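Long-range contacts in transcriptional regulator, TetR family (Marinobacter aquaeolei, PDB 3NNR), which probably binds DNA as a TetR-family transcriptional regulator, through an N-terminal helix-turn-helix domain followed by a larger helical domain: residues K5-L11 with N41-F46; S13-F18 with I31-L35; D51-F57 with R111-Y116. All blocks are in the same frame, centred on the assembly; numbering follows the deposited sequence.

Interaction 1: residues K5-L11 with N41-F46; sequences KTRDKIL and NLYYHF
R7 and H45 meet where helix 6-21 crosses helix 39-45 almost perpendicularly, the short segments lying at 93° with their axes 10.3 Å apart. The arginine serves as a worked example of how one long side chain can touch two aromatic residues in succession along its length. Its CB rests against ND1 of H45 at 3.7 Å. CG, set anti to the backbone N (chi1 -177°), then sends the extended chain past the imidazole, and this carbon also comes near CE2 of F46. At the far end the guanidinium has turned a face to the phenyl ring, with R7 CZ 4.0 Å from F46 CZ, though the two planes remain 33° apart. R7 NH1 stands near the backbone oxygen of H45 without bonding to it, whereas R7 NH2, close to F46 CE1, finds its strong partner beyond both segments in a salt bridge to E55 of helix 49-67.

Residues 27-46 are predicted to form the helix-turn-helix, and helix 39-45 occupies the place of the recognition helix of TetR-family domains; helix 6-21 packs across it as the first helix of the three-helix bundle. H45 points its CB at that helix, and its imidazole is layered between the R7 backbone on one face and Y44 CD2 on the other. N41 OD1 lies in the ring plane at its edge, while T6 CG2 approaches NE2 of H45 to 3.8 Å.

Deeper in, I10 divides its branches: CD1 touches CD2 of H45 at 3.8 Å, and CG2 faces both F46 CD2, also 3.8 Å away, and L42 CD2. L11 reaches the same phenyl ring from its far end, its CD2 3.8 Å from F46 CZ, and crosses it at about a right angle.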
loop_
_atom_site.group_PDB
_atom_site.type_symbol
_atom_site.label_atom_id
_atom_site.label_comp_id
_atom_site.label_asym_id
_atom_site.label_seq_id
_atom_site.Cartn_x
_atom_site.Cartn_y
_atom_site.Cartn_z
ATOM N N LYS A 5 -34.560 6.387 -4.552
ATOM C CA LYS A 5 -34.845 6.044 -5.966
ATOM C C LYS A 5 -34.075 4.764 -6.343
ATOM O O LYS A 5 -33.015 4.466 -5.791
ATOM C CB LYS A 5 -34.597 7.228 -6.935
ATOM C CG LYS A 5 -35.616 7.285 -8.122
ATOM C CD LYS A 5 -35.209 6.481 -9.369
ATOM C CE LYS A 5 -36.425 5.902 -10.074
ATOM N NZ LYS A 5 -37.473 6.917 -10.309
ATOM N N THR A 6 -34.672 3.977 -7.245
ATOM C CA THR A 6 -34.119 2.694 -7.734
ATOM C C THR A 6 -32.608 2.774 -8.041
ATOM O O THR A 6 -31.857 1.881 -7.689
ATOM C CB THR A 6 -34.869 2.205 -9.020
ATOM O OG1 THR A 6 -36.268 2.044 -8.748
ATOM C CG2 THR A 6 -34.323 0.884 -9.531
ATOM N N ARG A 7 -32.207 3.856 -8.701
ATOM C CA ARG A 7 -30.822 4.157 -9.042
ATOM C C ARG A 7 -29.911 4.242 -7.810
ATOM O O ARG A 7 -28.777 3.746 -7.823
ATOM C CB ARG A 7 -30.779 5.520 -9.746
ATOM C CG ARG A 7 -29.414 5.963 -10.251
ATOM C CD ARG A 7 -29.362 7.439 -10.553
ATOM N NE ARG A 7 -28.026 7.762 -11.050
ATOM C CZ ARG A 7 -27.600 7.527 -12.306
ATOM N NH1 ARG A 7 -28.385 6.952 -13.252
ATOM N NH2 ARG A 7 -26.363 7.863 -12.640
ATOM N N ASP A 8 -30.382 4.935 -6.778
ATOM C CA ASP A 8 -29.591 5.105 -5.544
ATOM C C ASP A 8 -29.420 3.760 -4.807
ATOM O O ASP A 8 -28.362 3.525 -4.240
ATOM C CB ASP A 8 -30.178 6.210 -4.657
ATOM C CG ASP A 8 -30.041 7.608 -5.275
ATOM O OD1 ASP A 8 -28.966 7.944 -5.845
ATOM O OD2 ASP A 8 -31.011 8.387 -5.162
ATOM N N LYS A 9 -30.443 2.901 -4.848
ATOM C CA LYS A 9 -30.358 1.555 -4.313
ATOM C C LYS A 9 -29.276 0.793 -5.070
ATOM O O LYS A 9 -28.417 0.142 -4.436
ATOM C CB LYS A 9 -31.673 0.768 -4.419
ATOM C CG LYS A 9 -32.798 1.152 -3.467
ATOM C CD LYS A 9 -34.022 0.211 -3.685
ATOM C CE LYS A 9 -35.201 0.552 -2.757
ATOM N NZ LYS A 9 -36.455 -0.204 -3.103
ATOM N N ILE A 10 -29.295 0.895 -6.406
ATOM C CA ILE A 10 -28.308 0.208 -7.223
ATOM C C ILE A 10 -26.883 0.586 -6.800
ATOM O O ILE A 10 -26.047 -0.305 -6.688
ATOM C CB ILE A 10 -28.483 0.436 -8.762
ATOM C CG1 ILE A 10 -29.799 -0.154 -9.277
ATOM C CG2 ILE A 10 -27.320 -0.241 -9.540
ATOM C CD1 ILE A 10 -30.239 0.438 -10.585
ATOM N N LEU A 11 -26.616 1.880 -6.591
ATOM C CA LEU A 11 -25.278 2.340 -6.165
ATOM C C LEU A 11 -24.977 1.849 -4.738
ATOM O O LEU A 11 -23.897 1.373 -4.479
ATOM C CB LEU A 11 -25.155 3.868 -6.232
ATOM C CG LEU A 11 -25.100 4.581 -7.595
ATOM C CD1 LEU A 11 -25.409 6.081 -7.444
ATOM C CD2 LEU A 11 -23.731 4.368 -8.255
ATOM N N ASN A 41 -33.900 -3.561 -16.136
ATOM C CA ASN A 41 -34.151 -2.434 -15.225
ATOM C C ASN A 41 -32.823 -1.818 -14.823
ATOM O O ASN A 41 -32.708 -0.612 -14.835
ATOM C CB ASN A 41 -34.972 -2.890 -14.019
ATOM C CG ASN A 41 -35.556 -1.736 -13.179
ATOM O OD1 ASN A 41 -35.094 -0.592 -13.221
ATOM N ND2 ASN A 41 -36.602 -2.063 -12.393
ATOM N N LEU A 42 -31.838 -2.655 -14.498
ATOM C CA LEU A 42 -30.493 -2.201 -14.138
ATOM C C LEU A 42 -29.823 -1.531 -15.343
ATOM O O LEU A 42 -29.183 -0.490 -15.190
ATOM C CB LEU A 42 -29.605 -3.379 -13.677
ATOM C CG LEU A 42 -28.404 -3.072 -12.775
ATOM C CD1 LEU A 42 -27.611 -4.343 -12.570
ATOM C CD2 LEU A 42 -27.466 -2.038 -13.277
ATOM N N TYR A 43 -29.972 -2.123 -16.530
ATOM C CA TYR A 43 -29.394 -1.554 -17.740
ATOM C C TYR A 43 -29.889 -0.120 -18.035
ATOM O O TYR A 43 -29.103 0.698 -18.518
ATOM C CB TYR A 43 -29.600 -2.504 -18.927
ATOM C CG TYR A 43 -28.892 -2.081 -20.214
ATOM C CD1 TYR A 43 -27.547 -2.381 -20.441
ATOM C CD2 TYR A 43 -29.578 -1.404 -21.211
ATOM C CE1 TYR A 43 -26.909 -1.983 -21.635
ATOM C CE2 TYR A 43 -28.955 -1.008 -22.391
ATOM C CZ TYR A 43 -27.628 -1.300 -22.600
ATOM O OH TYR A 43 -27.044 -0.891 -23.766
ATOM N N TYR A 44 -31.153 0.194 -17.717
ATOM C CA TYR A 44 -31.723 1.540 -17.915
ATOM C C TYR A 44 -30.928 2.622 -17.185
ATOM O O TYR A 44 -30.711 3.719 -17.714
ATOM C CB TYR A 44 -33.188 1.591 -17.449
ATOM C CG TYR A 44 -33.896 2.955 -17.562
ATOM C CD1 TYR A 44 -34.109 3.565 -18.794
ATOM C CD2 TYR A 44 -34.413 3.609 -16.420
ATOM C CE1 TYR A 44 -34.795 4.845 -18.886
ATOM C CE2 TYR A 44 -35.097 4.873 -16.509
ATOM C CZ TYR A 44 -35.281 5.476 -17.736
ATOM O OH TYR A 44 -35.939 6.697 -17.811
ATOM N N HIS A 45 -30.543 2.286 -15.954
ATOM C CA HIS A 45 -29.788 3.160 -15.072
ATOM C C HIS A 45 -28.283 3.088 -15.374
ATOM O O HIS A 45 -27.633 4.118 -15.335
ATOM C CB HIS A 45 -30.097 2.813 -13.590
ATOM C CG HIS A 45 -31.533 3.046 -13.206
ATOM N ND1 HIS A 45 -32.046 4.309 -12.995
ATOM C CD2 HIS A 45 -32.560 2.182 -12.999
ATOM C CE1 HIS A 45 -33.332 4.215 -12.692
ATOM N NE2 HIS A 45 -33.667 2.936 -12.679
ATOM N N PHE A 46 -27.746 1.895 -15.674
ATOM C CA PHE A 46 -26.300 1.688 -15.921
ATOM C C PHE A 46 -25.979 0.680 -17.016
ATOM O O PHE A 46 -26.182 -0.521 -16.832
ATOM C CB PHE A 46 -25.585 1.216 -14.627
ATOM C CG PHE A 46 -25.666 2.201 -13.498
ATOM C CD1 PHE A 46 -24.823 3.312 -13.475
ATOM C CD2 PHE A 46 -26.603 2.044 -12.480
ATOM C CE1 PHE A 46 -24.904 4.254 -12.450
ATOM C CE2 PHE A 46 -26.700 2.988 -11.439
ATOM C CZ PHE A 46 -25.836 4.093 -11.422
#

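Interaction 2: residues S13-F18 with I31-L35; sequences SSLELF and IAAHL
L17 of helix 6-21 packs against both I31 and H34, which lie one helical turn apart on the first helix of the predicted helix-turn-helix and carry most of that helix's share of the contact. Both helices belong to the three-helix DNA-binding domain of the TetR family. The N-to-C directions of the short segments differ by 113°, and the backbones come nearest at S14 and I31.

I31 reaches inward by several branches. Its CG2 and CD1 both close on S14 OG, the former at 3.3 Å, but the hydroxyl is already satisfied by a hydrogen bond to the I10 carbonyl oxygen one turn back, so methyl groups can cover it. The same CD1 lies 4.1 Å from CZ of F18, whose side chain crosses it at about a right angle, and I52 of helix 49-67 closes over I31 from beyond the two segments.

H34 occupies the exposed margin. CG is anti to the backbone N (chi1 -176°), a setting that carries the imidazole across the face of helix 6-21, beside S13 and L17, the latter sliding past it in the opposite sense. L17 CD1 packs on H34 CB at 3.9 Å, and L17 CD2 makes a CH-pi contact over the ring face, 4.3 Å from the centroid of H34 and displaced toward the rim. S13 fits between H34 and L35: its OG sits at the imidazole edge, near the ring plane, 3.7 Å from H34 CD2, and touches L35 CD2 at 3.2 Å.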
loop_
_atom_site.group_PDB
_atom_site.type_symbol
_atom_site.label_atom_id
_atom_site.label_comp_id
_atom_site.label_asym_id
_atom_site.label_seq_id
_atom_site.Cartn_x
_atom_site.Cartn_y
_atom_site.Cartn_z
ATOM N N SER A 13 -26.323 -0.802 -3.012
ATOM C CA SER A 13 -26.185 -2.250 -3.026
ATOM C C SER A 13 -24.929 -2.734 -3.744
ATOM O O SER A 13 -24.307 -3.696 -3.299
ATOM C CB SER A 13 -27.412 -2.926 -3.628
ATOM O OG SER A 13 -28.503 -2.832 -2.745
ATOM N N SER A 14 -24.565 -2.092 -4.846
ATOM C CA SER A 14 -23.333 -2.456 -5.556
ATOM C C SER A 14 -22.133 -2.261 -4.648
ATOM O O SER A 14 -21.279 -3.158 -4.559
ATOM C CB SER A 14 -23.158 -1.653 -6.810
ATOM O OG SER A 14 -24.181 -1.984 -7.694
ATOM N N LEU A 15 -22.078 -1.123 -3.957
ATOM C CA LEU A 15 -21.008 -0.852 -2.979
ATOM C C LEU A 15 -20.901 -1.964 -1.904
ATOM O O LEU A 15 -19.796 -2.418 -1.601
ATOM C CB LEU A 15 -21.222 0.528 -2.321
ATOM C CG LEU A 15 -20.263 0.982 -1.204
ATOM C CD1 LEU A 15 -18.854 1.149 -1.732
ATOM C CD2 LEU A 15 -20.799 2.266 -0.558
ATOM N N GLU A 16 -22.054 -2.402 -1.376
ATOM C CA GLU A 16 -22.147 -3.460 -0.336
ATOM C C GLU A 16 -21.600 -4.786 -0.855
ATOM O O GLU A 16 -20.816 -5.454 -0.174
ATOM C CB GLU A 16 -23.606 -3.690 0.130
ATOM C CG GLU A 16 -23.780 -4.693 1.311
ATOM C CD GLU A 16 -25.191 -5.267 1.434
ATOM O OE1 GLU A 16 -26.176 -4.574 1.094
ATOM O OE2 GLU A 16 -25.305 -6.428 1.883
ATOM N N LEU A 17 -22.041 -5.172 -2.058
ATOM C CA LEU A 17 -21.606 -6.431 -2.691
ATOM C C LEU A 17 -20.112 -6.352 -3.058
ATOM O O LEU A 17 -19.377 -7.267 -2.743
ATOM C CB LEU A 17 -22.481 -6.778 -3.894
ATOM C CG LEU A 17 -23.937 -7.183 -3.607
ATOM C CD1 LEU A 17 -24.720 -7.124 -4.869
ATOM C CD2 LEU A 17 -24.072 -8.579 -2.958
ATOM N N PHE A 18 -19.650 -5.233 -3.631
ATOM C CA PHE A 18 -18.232 -5.072 -3.937
ATOM C C PHE A 18 -17.352 -5.164 -2.676
ATOM O O PHE A 18 -16.382 -5.871 -2.706
ATOM C CB PHE A 18 -17.890 -3.779 -4.714
ATOM C CG PHE A 18 -18.566 -3.636 -6.077
ATOM C CD1 PHE A 18 -19.004 -4.733 -6.834
ATOM C CD2 PHE A 18 -18.673 -2.367 -6.650
ATOM C CE1 PHE A 18 -19.625 -4.540 -8.107
ATOM C CE2 PHE A 18 -19.269 -2.166 -7.917
ATOM C CZ PHE A 18 -19.742 -3.270 -8.641
ATOM N N ILE A 31 -26.100 -8.050 -9.088
ATOM C CA ILE A 31 -26.629 -6.826 -8.506
ATOM C C ILE A 31 -28.162 -6.760 -8.770
ATOM O O ILE A 31 -28.938 -6.521 -7.863
ATOM C CB ILE A 31 -25.865 -5.585 -9.006
ATOM C CG1 ILE A 31 -24.371 -5.654 -8.644
ATOM C CG2 ILE A 31 -26.470 -4.308 -8.381
ATOM C CD1 ILE A 31 -23.509 -4.747 -9.545
ATOM N N ALA A 32 -28.587 -7.040 -9.996
ATOM C CA ALA A 32 -30.016 -7.103 -10.325
ATOM C C ALA A 32 -30.735 -8.137 -9.446
ATOM O O ALA A 32 -31.792 -7.838 -8.895
ATOM C CB ALA A 32 -30.232 -7.421 -11.810
ATOM N N ALA A 33 -30.143 -9.325 -9.298
ATOM C CA ALA A 33 -30.739 -10.395 -8.484
ATOM C C ALA A 33 -30.913 -9.985 -7.008
ATOM O O ALA A 33 -31.989 -10.216 -6.433
ATOM C CB ALA A 33 -29.936 -11.689 -8.606
ATOM N N HIS A 34 -29.880 -9.350 -6.435
ATOM C CA HIS A 34 -29.868 -8.875 -5.024
ATOM C C HIS A 34 -31.007 -7.885 -4.829
ATOM O O HIS A 34 -31.813 -8.038 -3.913
ATOM C CB HIS A 34 -28.504 -8.229 -4.681
ATOM C CG HIS A 34 -28.331 -7.793 -3.244
ATOM N ND1 HIS A 34 -28.002 -8.667 -2.226
ATOM C CD2 HIS A 34 -28.325 -6.555 -2.686
ATOM C CE1 HIS A 34 -27.867 -7.993 -1.096
ATOM N NE2 HIS A 34 -28.047 -6.708 -1.349
ATOM N N LEU A 35 -31.092 -6.912 -5.742
ATOM C CA LEU A 35 -32.158 -5.899 -5.705
ATOM C C LEU A 35 -33.541 -6.327 -6.199
ATOM O O LEU A 35 -34.472 -5.540 -6.071
ATOM C CB LEU A 35 -31.719 -4.643 -6.460
ATOM C CG LEU A 35 -30.665 -3.775 -5.806
ATOM C CD1 LEU A 35 -30.375 -2.644 -6.775
ATOM C CD2 LEU A 35 -31.178 -3.247 -4.464
#

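Interaction 3: residues D51-F57 with R111-Y116; sequences DIIYEIF and RLRQDY
Y54 and L112 mark the closest backbone approach, 6.2 Å from CA to CA, between two helices that run nearly parallel, their short segments inclined by 15° with axes 10.6 Å apart. The pair joins the two parts of a TetR-type fold: helix 49-67 leads out of the DNA-binding domain, and helix 110-136 belongs to the larger C-terminal domain.

Y54 is the residue most covered by the contact. With CG anti to the backbone N (chi1 -177°), its ring stretches across to the neighbouring helix, where the hydroxyl donates a short hydrogen bond, OH to D115 OD2 at 2.5 Å, met on the syn side of the carboxylate but 30° out of its plane. R111 covers one face of the ring. Its CB makes a CH-pi contact there, and the chain bends at chi3 to bring the guanidinium almost flat over the CD2 side of Y54, an off-centre cation-pi stack. The same guanidinium bridges to D51: R111 NH2 bonds to D51 OD1 at 3.0 Å, and NH1 adds a weak bond to that oxygen. NH2 also pairs with D109, so two carboxylates probably share in balancing this arginine. Replacing Y54 by an alanine would probably leave D115 without its hydroxyl partner and R111 without the surface on which its guanidinium lies.

Below this polar edge L112 inserts its two methyls among the side chains of helix 49-67, CD2 reaching I53 CG2 at 4.0 Å. F57 lies against D115 CB and the ring of Y116, its CE1 3.8 Å from CD1 of Y116 at the tyrosine's edge. The tightest apolar approach is that of L112 CD1, 3.5 Å from CG of F57.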
loop_
_atom_site.group_PDB
_atom_site.type_symbol
_atom_site.label_atom_id
_atom_site.label_comp_id
_atom_site.label_asym_id
_atom_site.label_seq_id
_atom_site.Cartn_x
_atom_site.Cartn_y
_atom_site.Cartn_z
ATOM N N ASP A 51 -19.599 1.771 -15.202
ATOM C CA ASP A 51 -20.381 2.984 -14.981
ATOM C C ASP A 51 -20.857 3.041 -13.551
ATOM O O ASP A 51 -20.887 4.117 -12.986
ATOM C CB ASP A 51 -21.530 3.110 -15.969
ATOM C CG ASP A 51 -21.064 3.438 -17.391
ATOM O OD1 ASP A 51 -19.868 3.726 -17.623
ATOM O OD2 ASP A 51 -21.935 3.463 -18.292
ATOM N N ILE A 52 -21.160 1.880 -12.962
ATOM C CA ILE A 52 -21.544 1.805 -11.551
ATOM C C ILE A 52 -20.349 2.246 -10.729
ATOM O O ILE A 52 -20.451 3.178 -9.933
ATOM C CB ILE A 52 -22.033 0.394 -11.095
ATOM C CG1 ILE A 52 -23.331 0.017 -11.846
ATOM C CG2 ILE A 52 -22.352 0.387 -9.607
ATOM C CD1 ILE A 52 -23.882 -1.422 -11.538
ATOM N N ILE A 53 -19.204 1.617 -10.990
ATOM C CA ILE A 53 -17.977 1.888 -10.239
ATOM C C ILE A 53 -17.562 3.365 -10.320
ATOM O O ILE A 53 -17.202 3.961 -9.289
ATOM C CB ILE A 53 -16.836 0.977 -10.709
ATOM C CG1 ILE A 53 -17.138 -0.488 -10.359
ATOM C CG2 ILE A 53 -15.490 1.379 -10.047
ATOM C CD1 ILE A 53 -16.183 -1.468 -11.042
ATOM N N TYR A 54 -17.643 3.958 -11.515
ATOM C CA TYR A 54 -17.237 5.354 -11.697
ATOM C C TYR A 54 -18.076 6.281 -10.819
ATOM O O TYR A 54 -17.541 7.151 -10.123
ATOM C CB TYR A 54 -17.355 5.781 -13.147
ATOM C CG TYR A 54 -16.892 7.193 -13.450
ATOM C CD1 TYR A 54 -15.587 7.581 -13.170
ATOM C CD2 TYR A 54 -17.706 8.105 -14.127
ATOM C CE1 TYR A 54 -15.112 8.863 -13.475
ATOM C CE2 TYR A 54 -17.228 9.421 -14.466
ATOM C CZ TYR A 54 -15.931 9.775 -14.131
ATOM O OH TYR A 54 -15.437 11.015 -14.409
ATOM N N GLU A 55 -19.385 6.077 -10.842
ATOM C CA GLU A 55 -20.282 6.907 -10.034
ATOM C C GLU A 55 -20.086 6.700 -8.532
ATOM O O GLU A 55 -20.143 7.659 -7.780
ATOM C CB GLU A 55 -21.736 6.732 -10.449
ATOM C CG GLU A 55 -22.654 7.771 -9.698
ATOM C CD GLU A 55 -23.882 8.185 -10.446
ATOM O OE1 GLU A 55 -23.911 7.940 -11.683
ATOM O OE2 GLU A 55 -24.800 8.784 -9.803
ATOM N N ILE A 56 -19.828 5.471 -8.100
ATOM C CA ILE A 56 -19.485 5.220 -6.705
ATOM C C ILE A 56 -18.212 6.013 -6.346
ATOM O O ILE A 56 -18.175 6.692 -5.315
ATOM C CB ILE A 56 -19.254 3.737 -6.420
ATOM C CG1 ILE A 56 -20.572 2.943 -6.507
ATOM C CG2 ILE A 56 -18.631 3.568 -5.053
ATOM C CD1 ILE A 56 -20.391 1.370 -6.433
ATOM N N PHE A 57 -17.184 5.920 -7.190
ATOM C CA PHE A 57 -15.961 6.697 -6.977
ATOM C C PHE A 57 -16.234 8.205 -6.881
ATOM O O PHE A 57 -15.686 8.891 -6.010
ATOM C CB PHE A 57 -14.920 6.464 -8.069
ATOM C CG PHE A 57 -13.822 7.471 -8.039
ATOM C CD1 PHE A 57 -12.824 7.382 -7.077
ATOM C CD2 PHE A 57 -13.810 8.530 -8.911
ATOM C CE1 PHE A 57 -11.830 8.328 -7.004
ATOM C CE2 PHE A 57 -12.820 9.489 -8.836
ATOM C CZ PHE A 57 -11.825 9.376 -7.880
ATOM N N ARG A 111 -11.467 7.191 -17.650
ATOM C CA ARG A 111 -12.084 8.317 -16.938
ATOM C C ARG A 111 -11.709 8.227 -15.481
ATOM O O ARG A 111 -11.352 9.231 -14.860
ATOM C CB ARG A 111 -13.607 8.298 -17.020
ATOM C CG ARG A 111 -14.228 8.323 -18.417
ATOM C CD ARG A 111 -15.735 7.975 -18.335
ATOM N NE ARG A 111 -15.975 6.680 -17.668
ATOM C CZ ARG A 111 -17.164 6.096 -17.495
ATOM N NH1 ARG A 111 -18.282 6.625 -17.983
ATOM N NH2 ARG A 111 -17.234 4.931 -16.847
ATOM N N LEU A 112 -11.808 7.014 -14.946
ATOM C CA LEU A 112 -11.482 6.739 -13.545
ATOM C C LEU A 112 -10.006 6.957 -13.272
ATOM O O LEU A 112 -9.634 7.556 -12.288
ATOM C CB LEU A 112 -11.883 5.312 -13.211
ATOM C CG LEU A 112 -11.874 4.862 -11.759
ATOM C CD1 LEU A 112 -12.691 5.783 -10.949
ATOM C CD2 LEU A 112 -12.434 3.435 -11.664
ATOM N N ARG A 113 -9.170 6.490 -14.181
ATOM C CA ARG A 113 -7.717 6.664 -14.101
ATOM C C ARG A 113 -7.359 8.147 -14.081
ATOM O O ARG A 113 -6.587 8.591 -13.232
ATOM C CB ARG A 113 -7.058 5.996 -15.323
ATOM C CG ARG A 113 -5.528 5.927 -15.363
ATOM C CD ARG A 113 -5.089 5.558 -16.810
ATOM N NE ARG A 113 -5.790 4.361 -17.324
ATOM C CZ ARG A 113 -6.047 4.071 -18.616
ATOM N NH1 ARG A 113 -5.690 4.887 -19.635
ATOM N NH2 ARG A 113 -6.706 2.938 -18.902
ATOM N N GLN A 114 -7.940 8.908 -15.006
ATOM C CA GLN A 114 -7.703 10.358 -15.086
ATOM C C GLN A 114 -8.140 11.025 -13.766
ATOM O O GLN A 114 -7.297 11.588 -13.056
ATOM C CB GLN A 114 -8.398 10.950 -16.329
ATOM C CG GLN A 114 -8.397 12.480 -16.515
ATOM C CD GLN A 114 -7.028 13.073 -16.816
ATOM O OE1 GLN A 114 -6.852 13.671 -17.874
ATOM N NE2 GLN A 114 -6.054 12.909 -15.902
ATOM N N ASP A 115 -9.412 10.871 -13.398
ATOM C CA ASP A 115 -9.948 11.473 -12.160
ATOM C C ASP A 115 -9.155 11.059 -10.895
ATOM O O ASP A 115 -8.812 11.917 -10.087
ATOM C CB ASP A 115 -11.440 11.136 -11.970
ATOM C CG ASP A 115 -12.338 11.688 -13.073
ATOM O OD1 ASP A 115 -11.852 12.190 -14.121
ATOM O OD2 ASP A 115 -13.562 11.614 -12.864
ATOM N N TYR A 116 -8.826 9.773 -10.760
ATOM C CA TYR A 116 -8.063 9.294 -9.586
ATOM C C TYR A 116 -6.666 9.927 -9.462
ATOM O O TYR A 116 -6.264 10.302 -8.348
ATOM C CB TYR A 116 -7.950 7.758 -9.513
ATOM C CG TYR A 116 -7.413 7.307 -8.163
ATOM C CD1 TYR A 116 -8.158 7.503 -7.024
ATOM C CD2 TYR A 116 -6.146 6.732 -8.018
ATOM C CE1 TYR A 116 -7.691 7.138 -5.771
ATOM C CE2 TYR A 116 -5.660 6.348 -6.740
ATOM C CZ TYR A 116 -6.463 6.558 -5.627
ATOM O OH TYR A 116 -6.099 6.236 -4.332
#

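From the N terminus, helix 6-21 enters both of the first two contacts. Interaction 2 closes the shorter loop, bringing helix 28-35 back onto residues 13-18, and it falls wholly within the longer loop that interaction 1 closes when helix 39-45 returns to residues 5-11. The two meet where I10 touches L35 and L42 touches A32 and I31. Interaction 3 follows in series, its loop running from helix 49-67 to helix 110-136. Packing of L11 on E55, F46 on I52 and F18 on I53 holds helix 49-67 to the earlier helices, while interaction 3 itself joins that helix to helix 110-136 of the C-terminal domain.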